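Local coordinates for protein D-threo-3-hydroxyaspartate dehydratase (Delftia, PDB 3WQC) that catalyses the pyridoxal-phosphate-dependent deamination of D-threo-3-hydroxyaspartate to oxaloacetate and ammonia, and also dehydrates L-threo- and L-erythro-3-hydroxyaspartate and D-serine, at residues Y308-F322 against R348-N360. Residues are numbered along the deposited sequence; the frame is centred on the assembly and turned at random.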
ATOM      1  N   TYR B 308      -4.170  -7.167 -11.164  1.00 14.84           N
ATOM      2  CA  TYR B 308      -3.390  -6.130 -10.556  1.00 14.96           C
ATOM      3  C   TYR B 308      -2.943  -5.049 -11.541  1.00 14.39           C
ATOM      4  O   TYR B 308      -2.125  -4.178 -11.195  1.00 16.28           O
ATOM      5  CB  TYR B 308      -2.168  -6.736  -9.820  1.00 14.14           C
ATOM      6  CG  TYR B 308      -2.575  -7.402  -8.555  1.00 13.68           C
ATOM      7  CD1 TYR B 308      -2.946  -8.786  -8.471  1.00 15.97           C
ATOM      8  CD2 TYR B 308      -2.573  -6.649  -7.338  1.00 15.06           C
ATOM      9  CE1 TYR B 308      -3.361  -9.358  -7.257  1.00 16.70           C
ATOM     10  CE2 TYR B 308      -3.007  -7.241  -6.159  1.00 17.18           C
ATOM     11  CZ  TYR B 308      -3.345  -8.549  -6.104  1.00 15.91           C
ATOM     12  OH  TYR B 308      -3.708  -9.114  -4.917  1.00 19.58           O
ATOM     13  N   GLY B 309      -3.516  -5.044 -12.774  1.00 15.48           N
ATOM     14  CA  GLY B 309      -3.311  -3.899 -13.648  1.00 15.65           C
ATOM     15  C   GLY B 309      -3.321  -4.307 -15.109  1.00 16.22           C
ATOM     16  O   GLY B 309      -2.992  -5.461 -15.426  1.00 18.22           O
ATOM     17  N   GLN B 310      -3.661  -3.345 -15.950  1.00 15.88           N
ATOM     18  CA  GLN B 310      -3.634  -3.553 -17.410  1.00 15.64           C
ATOM     19  C   GLN B 310      -2.232  -3.319 -17.961  1.00 18.20           C
ATOM     20  O   GLN B 310      -1.641  -2.275 -17.764  1.00 18.34           O
ATOM     21  CB  GLN B 310      -4.593  -2.559 -18.095  1.00 18.41           C
ATOM     22  CG  GLN B 310      -4.513  -2.568 -19.632  1.00 17.34           C
ATOM     23  CD  GLN B 310      -4.879  -3.926 -20.189  1.00 18.71           C
ATOM     24  OE1 GLN B 310      -5.940  -4.480 -19.875  1.00 23.03           O
ATOM     25  NE2 GLN B 310      -3.983  -4.502 -21.070  1.00 21.66           N
ATOM     26  N   VAL B 311      -1.727  -4.289 -18.747  1.00 19.02           N
ATOM     27  CA  VAL B 311      -0.360  -4.145 -19.322  1.00 20.20           C
ATOM     28  C   VAL B 311      -0.401  -3.179 -20.524  1.00 17.17           C
ATOM     29  O   VAL B 311      -1.340  -3.337 -21.429  1.00 20.87           O
ATOM     30  CB  VAL B 311       0.103  -5.518 -19.790  1.00 18.56           C
ATOM     31  CG1 VAL B 311       1.416  -5.394 -20.591  1.00 20.69           C
ATOM     32  CG2 VAL B 311       0.266  -6.446 -18.589  1.00 19.97           C
ATOM     33  N   CYS B 312       0.552  -2.272 -20.632  1.00 18.42           N
ATOM     34  CA  CYS B 312       0.737  -1.410 -21.778  1.00 21.54           C
ATOM     35  C   CYS B 312       2.185  -1.565 -22.190  1.00 22.11           C
ATOM     36  O   CYS B 312       3.066  -1.984 -21.376  1.00 20.11           O
ATOM     37  CB  CYS B 312       0.557   0.066 -21.377  1.00 20.55           C
ATOM     38  SG  CYS B 312      -1.079   0.387 -20.709  1.00 23.97           S
ATOM     39  N   ASP B 313       2.481  -1.213 -23.436  1.00 23.03           N
ATOM     40  CA  ASP B 313       3.883  -1.216 -23.859  1.00 21.58           C
ATOM     41  C   ASP B 313       4.627   0.000 -23.282  1.00 23.57           C
ATOM     42  O   ASP B 313       4.018   0.869 -22.564  1.00 23.24           O
ATOM     43  CB  ASP B 313       3.943  -1.338 -25.374  1.00 27.40           C
ATOM     44  CG  ASP B 313       3.289  -0.152 -26.131  1.00 29.43           C
ATOM     45  OD1 ASP B 313       3.216   0.958 -25.522  1.00 28.37           O
ATOM     46  OD2 ASP B 313       2.947  -0.339 -27.365  1.00 34.16           O
ATOM     47  N   LEU B 314       5.917   0.115 -23.607  1.00 24.92           N
ATOM     48  CA  LEU B 314       6.732   1.225 -23.127  1.00 22.26           C
ATOM     49  C   LEU B 314       6.191   2.580 -23.537  1.00 22.69           C
ATOM     50  O   LEU B 314       6.433   3.596 -22.843  1.00 24.75           O
ATOM     51  CB  LEU B 314       8.196   1.031 -23.572  1.00 21.98           C
ATOM     52  CG  LEU B 314       9.253   1.994 -23.036  1.00 26.85           C
ATOM     53  CD1 LEU B 314       9.242   2.067 -21.472  1.00 27.36           C
ATOM     54  CD2 LEU B 314      10.617   1.490 -23.581  1.00 29.62           C
ATOM     55  N   GLN B 315       5.478   2.614 -24.660  1.00 25.84           N
ATOM     56  CA  GLN B 315       4.951   3.861 -25.203  1.00 28.35           C
ATOM     57  C   GLN B 315       3.597   4.181 -24.561  1.00 27.38           C
ATOM     58  O   GLN B 315       2.976   5.238 -24.792  1.00 29.91           O
ATOM     59  CB  GLN B 315       4.838   3.730 -26.717  1.00 32.37           C
ATOM     60  CG  GLN B 315       6.211   3.655 -27.416  1.00 39.61           C
ATOM     61  CD  GLN B 315       6.894   2.273 -27.298  1.00 51.91           C
ATOM     62  OE1 GLN B 315       6.241   1.216 -27.324  1.00 44.27           O
ATOM     63  NE2 GLN B 315       8.223   2.276 -27.171  1.00 48.30           N
ATOM     64  N   GLY B 316       3.170   3.303 -23.677  1.00 24.87           N
ATOM     65  CA  GLY B 316       2.000   3.604 -22.892  1.00 28.02           C
ATOM     66  C   GLY B 316       0.692   3.151 -23.546  1.00 27.77           C
ATOM     67  O   GLY B 316      -0.418   3.425 -23.019  1.00 28.79           O
ATOM     68  N   ARG B 317       0.788   2.415 -24.629  1.00 26.43           N
ATOM     69  CA  ARG B 317      -0.410   1.916 -25.307  1.00 28.08           C
ATOM     70  C   ARG B 317      -0.856   0.572 -24.748  1.00 27.41           C
ATOM     71  O   ARG B 317      -0.093  -0.369 -24.575  1.00 29.71           O
ATOM     72  CB  ARG B 317      -0.197   1.771 -26.785  1.00 33.13           C
ATOM     73  CG  ARG B 317       0.504   2.891 -27.475  1.00 38.20           C
ATOM     74  CD  ARG B 317       0.504   2.511 -28.958  1.00 51.42           C
ATOM     75  NE  ARG B 317       1.558   3.151 -29.716  1.00 75.30           N
ATOM     76  CZ  ARG B 317       2.772   2.644 -29.867  1.00 59.90           C
ATOM     77  NH1 ARG B 317       3.088   1.514 -29.304  1.00 56.81           N
ATOM     78  NH2 ARG B 317       3.672   3.288 -30.574  1.00 70.88           N
ATOM     79  N   VAL B 318      -2.122   0.444 -24.537  1.00 25.24           N
ATOM     80  CA  VAL B 318      -2.653  -0.788 -23.978  1.00 23.04           C
ATOM     81  C   VAL B 318      -2.344  -2.004 -24.847  1.00 23.92           C
ATOM     82  O   VAL B 318      -2.480  -1.966 -26.085  1.00 28.67           O
ATOM     83  CB  VAL B 318      -4.174  -0.607 -23.835  1.00 24.89           C
ATOM     84  CG1 VAL B 318      -4.871  -1.957 -23.628  1.00 29.06           C
ATOM     85  CG2 VAL B 318      -4.402   0.408 -22.672  1.00 29.54           C
ATOM     86  N   MET B 319      -2.007  -3.115 -24.185  1.00 26.23           N
ATOM     87  CA  MET B 319      -1.808  -4.400 -24.843  1.00 26.77           C
ATOM     88  C   MET B 319      -2.993  -5.298 -24.495  1.00 26.55           C
ATOM     89  O   MET B 319      -3.016  -5.978 -23.441  1.00 23.54           O
ATOM     90  CB  MET B 319      -0.457  -5.056 -24.444  1.00 28.20           C
ATOM     91  CG  MET B 319       0.710  -4.268 -24.957  1.00 28.42           C
ATOM     92  SD  MET B 319       2.291  -5.037 -24.449  1.00 32.24           S
ATOM     93  CE  MET B 319       2.401  -6.321 -25.710  1.00 32.92           C
ATOM     94  N   PRO B 320      -4.017  -5.280 -25.383  1.00 29.84           N
ATOM     95  CA  PRO B 320      -5.274  -5.899 -24.926  1.00 27.19           C
ATOM     96  C   PRO B 320      -5.168  -7.387 -24.565  1.00 25.30           C
ATOM     97  O   PRO B 320      -4.417  -8.166 -25.221  1.00 34.55           O
ATOM     98  CB  PRO B 320      -6.219  -5.748 -26.133  1.00 33.60           C
ATOM     99  CG  PRO B 320      -5.416  -5.080 -27.186  1.00 37.81           C
ATOM    100  CD  PRO B 320      -4.157  -4.549 -26.667  1.00 32.50           C
ATOM    101  N   GLY B 321      -5.891  -7.784 -23.525  1.00 27.81           N
ATOM    102  CA  GLY B 321      -5.836  -9.177 -23.077  1.00 26.81           C
ATOM    103  C   GLY B 321      -4.708  -9.615 -22.178  1.00 27.86           C
ATOM    104  O   GLY B 321      -4.778 -10.743 -21.667  1.00 30.07           O
ATOM    105  N   PHE B 322      -3.697  -8.741 -21.937  1.00 22.99           N
ATOM    106  CA  PHE B 322      -2.663  -9.051 -20.921  1.00 22.47           C
ATOM    107  C   PHE B 322      -2.850  -8.199 -19.707  1.00 18.73           C
ATOM    108  O   PHE B 322      -2.987  -6.955 -19.838  1.00 20.75           O
ATOM    109  CB  PHE B 322      -1.268  -8.819 -21.508  1.00 24.58           C
ATOM    110  CG  PHE B 322      -0.921  -9.843 -22.608  1.00 22.93           C
ATOM    111  CD1 PHE B 322      -0.661 -11.185 -22.294  1.00 23.95           C
ATOM    112  CD2 PHE B 322      -1.000  -9.463 -23.914  1.00 30.83           C
ATOM    113  CE1 PHE B 322      -0.332 -12.116 -23.288  1.00 27.76           C
ATOM    114  CE2 PHE B 322      -0.699 -10.357 -24.948  1.00 32.12           C
ATOM    115  CZ  PHE B 322      -0.397 -11.691 -24.635  1.00 37.55           C
ATOM    116  N   ARG B 348       7.048 -12.984 -26.734  1.00 33.74           N
ATOM    117  CA  ARG B 348       6.181 -11.819 -26.623  1.00 34.56           C
ATOM    118  C   ARG B 348       6.721 -10.750 -25.634  1.00 29.69           C
ATOM    119  O   ARG B 348       6.580  -9.538 -25.835  1.00 31.49           O
ATOM    120  CB  ARG B 348       4.787 -12.222 -26.210  1.00 40.91           C
ATOM    121  CG  ARG B 348       3.880 -11.029 -26.313  1.00 55.07           C
ATOM    122  CD  ARG B 348       3.784 -10.562 -27.740  1.00 75.33           C
ATOM    123  NE  ARG B 348       2.544 -11.181 -28.138  1.00 76.84           N
ATOM    124  CZ  ARG B 348       1.368 -10.578 -28.103  1.00 63.74           C
ATOM    125  NH1 ARG B 348       1.289  -9.285 -27.798  1.00 71.02           N
ATOM    126  NH2 ARG B 348       0.298 -11.265 -28.474  1.00 66.19           N
ATOM    127  N   PHE B 349       7.267 -11.240 -24.548  1.00 28.95           N
ATOM    128  CA  PHE B 349       7.784 -10.411 -23.453  1.00 25.73           C
ATOM    129  C   PHE B 349       9.220 -10.821 -23.076  1.00 26.71           C
ATOM    130  O   PHE B 349       9.429 -11.434 -22.032  1.00 26.94           O
ATOM    131  CB  PHE B 349       6.834 -10.473 -22.236  1.00 22.22           C
ATOM    132  CG  PHE B 349       5.476  -9.922 -22.514  1.00 25.47           C
ATOM    133  CD1 PHE B 349       5.258  -8.502 -22.540  1.00 27.04           C
ATOM    134  CD2 PHE B 349       4.377 -10.773 -22.748  1.00 29.27           C
ATOM    135  CE1 PHE B 349       3.941  -8.002 -22.802  1.00 26.67           C
ATOM    136  CE2 PHE B 349       3.110 -10.259 -23.030  1.00 30.96           C
ATOM    137  CZ  PHE B 349       2.887  -8.891 -23.066  1.00 26.70           C
ATOM    138  N   PRO B 350      10.236 -10.392 -23.853  1.00 28.57           N
ATOM    139  CA  PRO B 350      11.607 -10.934 -23.529  1.00 27.90           C
ATOM    140  C   PRO B 350      12.180 -10.407 -22.182  1.00 23.64           C
ATOM    141  O   PRO B 350      11.789  -9.281 -21.716  1.00 25.58           O
ATOM    142  CB  PRO B 350      12.472 -10.417 -24.712  1.00 31.55           C
ATOM    143  CG  PRO B 350      11.466 -10.145 -25.767  1.00 30.40           C
ATOM    144  CD  PRO B 350      10.200  -9.694 -25.149  1.00 31.24           C
ATOM    145  N   LEU B 351      13.046 -11.185 -21.523  1.00 26.61           N
ATOM    146  CA  LEU B 351      13.717 -10.727 -20.341  1.00 23.22           C
ATOM    147  C   LEU B 351      14.270  -9.331 -20.562  1.00 21.45           C
ATOM    148  O   LEU B 351      14.819  -9.039 -21.659  1.00 25.97           O
ATOM    149  CB  LEU B 351      14.871 -11.714 -19.968  1.00 25.37           C
ATOM    150  CG  LEU B 351      15.829 -11.385 -18.771  1.00 28.27           C
ATOM    151  CD1 LEU B 351      15.114 -11.521 -17.436  1.00 31.99           C
ATOM    152  CD2 LEU B 351      17.161 -12.193 -18.708  1.00 31.15           C
ATOM    153  N   GLY B 352      14.040  -8.440 -19.576  1.00 20.96           N
ATOM    154  CA  GLY B 352      14.496  -7.057 -19.667  1.00 20.72           C
ATOM    155  C   GLY B 352      13.591  -6.086 -20.392  1.00 22.27           C
ATOM    156  O   GLY B 352      13.821  -4.898 -20.279  1.00 25.75           O
ATOM    157  N   THR B 353      12.496  -6.574 -21.015  1.00 23.01           N
ATOM    158  CA  THR B 353      11.437  -5.700 -21.633  1.00 24.64           C
ATOM    159  C   THR B 353      10.822  -4.805 -20.565  1.00 19.07           C
ATOM    160  O   THR B 353      10.547  -5.294 -19.434  1.00 22.50           O
ATOM    161  CB  THR B 353      10.286  -6.555 -22.222  1.00 24.80           C
ATOM    162  OG1 THR B 353      10.820  -7.421 -23.181  1.00 30.27           O
ATOM    163  CG2 THR B 353       9.160  -5.704 -22.880  1.00 29.02           C
ATOM    164  N   ARG B 354      10.698  -3.539 -20.909  1.00 18.71           N
ATOM    165  CA  ARG B 354       9.984  -2.575 -20.020  1.00 20.52           C
ATOM    166  C   ARG B 354       8.550  -2.427 -20.466  1.00 19.64           C
ATOM    167  O   ARG B 354       8.250  -2.277 -21.698  1.00 23.37           O
ATOM    168  CB  ARG B 354      10.657  -1.217 -20.055  1.00 24.50           C
ATOM    169  CG  ARG B 354      11.975  -1.281 -19.357  1.00 22.59           C
ATOM    170  CD  ARG B 354      12.704   0.009 -19.339  1.00 29.54           C
ATOM    171  NE  ARG B 354      13.811  -0.312 -18.420  1.00 30.39           N
ATOM    172  CZ  ARG B 354      14.248   0.440 -17.419  1.00 21.93           C
ATOM    173  NH1 ARG B 354      13.820   1.672 -17.290  1.00 21.35           N
ATOM    174  NH2 ARG B 354      15.200  -0.048 -16.620  1.00 25.52           N
ATOM    175  N   LEU B 355       7.640  -2.418 -19.496  1.00 18.25           N
ATOM    176  CA  LEU B 355       6.174  -2.341 -19.747  1.00 18.60           C
ATOM    177  C   LEU B 355       5.634  -1.256 -18.815  1.00 19.32           C
ATOM    178  O   LEU B 355       6.333  -0.804 -17.909  1.00 17.68           O
ATOM    179  CB  LEU B 355       5.525  -3.652 -19.354  1.00 20.86           C
ATOM    180  CG  LEU B 355       5.923  -4.849 -20.166  1.00 23.18           C
ATOM    181  CD1 LEU B 355       5.378  -6.108 -19.537  1.00 22.09           C
ATOM    182  CD2 LEU B 355       5.495  -4.662 -21.639  1.00 24.82           C
ATOM    183  N   ARG B 356       4.407  -0.809 -19.022  1.00 17.87           N
ATOM    184  CA  ARG B 356       3.784   0.142 -18.102  1.00 16.92           C
ATOM    185  C   ARG B 356       2.455  -0.491 -17.662  1.00 17.70           C
ATOM    186  O   ARG B 356       1.707  -0.984 -18.483  1.00 21.06           O
ATOM    187  CB  ARG B 356       3.597   1.513 -18.813  1.00 17.93           C
ATOM    188  CG  ARG B 356       4.979   2.168 -18.920  1.00 18.52           C
ATOM    189  CD  ARG B 356       4.960   3.310 -19.911  1.00 19.63           C
ATOM    190  NE  ARG B 356       4.217   4.491 -19.460  1.00 18.92           N
ATOM    191  CZ  ARG B 356       4.137   5.601 -20.202  1.00 18.14           C
ATOM    192  NH1 ARG B 356       3.453   6.642 -19.723  1.00 21.47           N
ATOM    193  NH2 ARG B 356       4.690   5.658 -21.437  1.00 21.78           N
ATOM    194  N   ILE B 357       2.141  -0.409 -16.394  1.00 16.50           N
ATOM    195  CA  ILE B 357       0.929  -1.082 -15.904  1.00 16.15           C
ATOM    196  C   ILE B 357      -0.064  -0.038 -15.413  1.00 15.87           C
ATOM    197  O   ILE B 357       0.296   0.853 -14.595  1.00 16.38           O
ATOM    198  CB  ILE B 357       1.235  -2.043 -14.725  1.00 15.11           C
ATOM    199  CG1 ILE B 357       2.501  -2.954 -14.953  1.00 18.46           C
ATOM    200  CG2 ILE B 357       0.008  -2.769 -14.235  1.00 16.10           C
ATOM    201  CD1 ILE B 357       2.294  -3.846 -16.168  1.00 21.12           C
ATOM    202  N   LEU B 358      -1.279  -0.032 -15.970  1.00 15.47           N
ATOM    203  CA  LEU B 358      -2.280   0.912 -15.461  1.00 15.30           C
ATOM    204  C   LEU B 358      -2.878   0.348 -14.173  1.00 14.32           C
ATOM    205  O   LEU B 358      -3.244  -0.832 -14.118  1.00 15.64           O
ATOM    206  CB  LEU B 358      -3.457   1.124 -16.481  1.00 17.24           C
ATOM    207  CG  LEU B 358      -3.004   1.636 -17.880  1.00 16.95           C
ATOM    208  CD1 LEU B 358      -4.263   1.713 -18.793  1.00 20.09           C
ATOM    209  CD2 LEU B 358      -2.258   2.957 -17.701  1.00 20.16           C
ATOM    210  N   PRO B 359      -3.071   1.222 -13.159  1.00 14.57           N
ATOM    211  CA  PRO B 359      -3.494   0.750 -11.849  1.00 16.04           C
ATOM    212  C   PRO B 359      -5.022   0.571 -11.713  1.00 14.32           C
ATOM    213  O   PRO B 359      -5.799   1.297 -12.400  1.00 14.33           O
ATOM    214  CB  PRO B 359      -3.102   1.923 -10.937  1.00 14.95           C
ATOM    215  CG  PRO B 359      -3.221   3.137 -11.833  1.00 16.71           C
ATOM    216  CD  PRO B 359      -2.719   2.648 -13.193  1.00 16.95           C
ATOM    217  N   ASN B 360      -5.450  -0.308 -10.797  1.00 13.81           N
ATOM    218  CA  ASN B 360      -6.860  -0.340 -10.387  1.00 12.11           C
ATOM    219  C   ASN B 360      -7.244   1.029  -9.761  1.00 13.76           C
ATOM    220  O   ASN B 360      -8.304   1.568 -10.181  1.00 14.61           O
ATOM    221  CB  ASN B 360      -7.121  -1.388  -9.287  1.00 13.08           C
ATOM    222  CG  ASN B 360      -7.183  -2.831  -9.859  1.00 16.04           C
ATOM    223  OD1 ASN B 360      -8.266  -3.427  -9.825  1.00 15.79           O
ATOM    224  ND2 ASN B 360      -6.103  -3.394 -10.404  1.00 14.64           N
TER
HETATM  225  O   HOH W   1      -3.448  -2.170  -9.874  1.00 14.75           O
HETATM  226  O   HOH W   2       7.250  -2.475 -24.215  1.00 28.40           O
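Gln310 and Cys312 pair with Leu358 and Arg356 as the hydrogen-bonded pairs of a short antiparallel ladder. Four backbone bonds tie strand 310-312 to strand 354-358. The straightest runs from Arg356 N to Cys312 O (3.0 Å, 172°). Gly309 packs its CA 3.1 Å from Leu358 O, where a CB would clash with Ile357 CG2.

The tightly packed part lies on both faces of this ladder. On one, Cys312 SG sits 3.6 Å from Leu358 CG. The Val318 and Leu358 side chains cross at about a right angle, CG2 of Val318 against CD1 of Leu358. On the other, Val311 CG2 meets Ile357 CD1 and Val311 CG1 meets Leu355 CD1. This apolar layer continues to Phe349, whose edge points over the centre of the Phe322 ring, a T-shaped pair with planes at 81°. Met319 adds a Met-aromatic contact: SD lies at the edge of the Phe349 ring, 3.8 Å from Phe349 CE1, and its CE methyl touches the same edge. Leu334 of strand 332-336 packs against Val311, Leu355 and Phe349.

The solvent side is looser. Exposed Arg348 turns one guanidinium face to the rim of Phe322, the planes nearly perpendicular, with Arg348 NH1 3.6 Å from Phe322 CE2. Near the turn 313-316, one water bridges Leu314 N and Arg354 O.

Arg356 bends at chi3 (71°) and reaches back to that turn. Its NH2 donates to Leu314 O (3.0 Å) from above the carbonyl plane, while Gly316 CA covers one guanidinium face. NE bonds to Ser269 OG on strand 268-278. A leucine here would probably leave Leu314 O and Ser269 without this donor and the turn freer to move.

The contact pairs the 310-319 hairpin with strand 354-358 within the mixed sheet, away from the cofactor. Backbone bonds set the pairing, apolar and aromatic side chains fill its faces, and Arg356 probably holds the turn to the sheet.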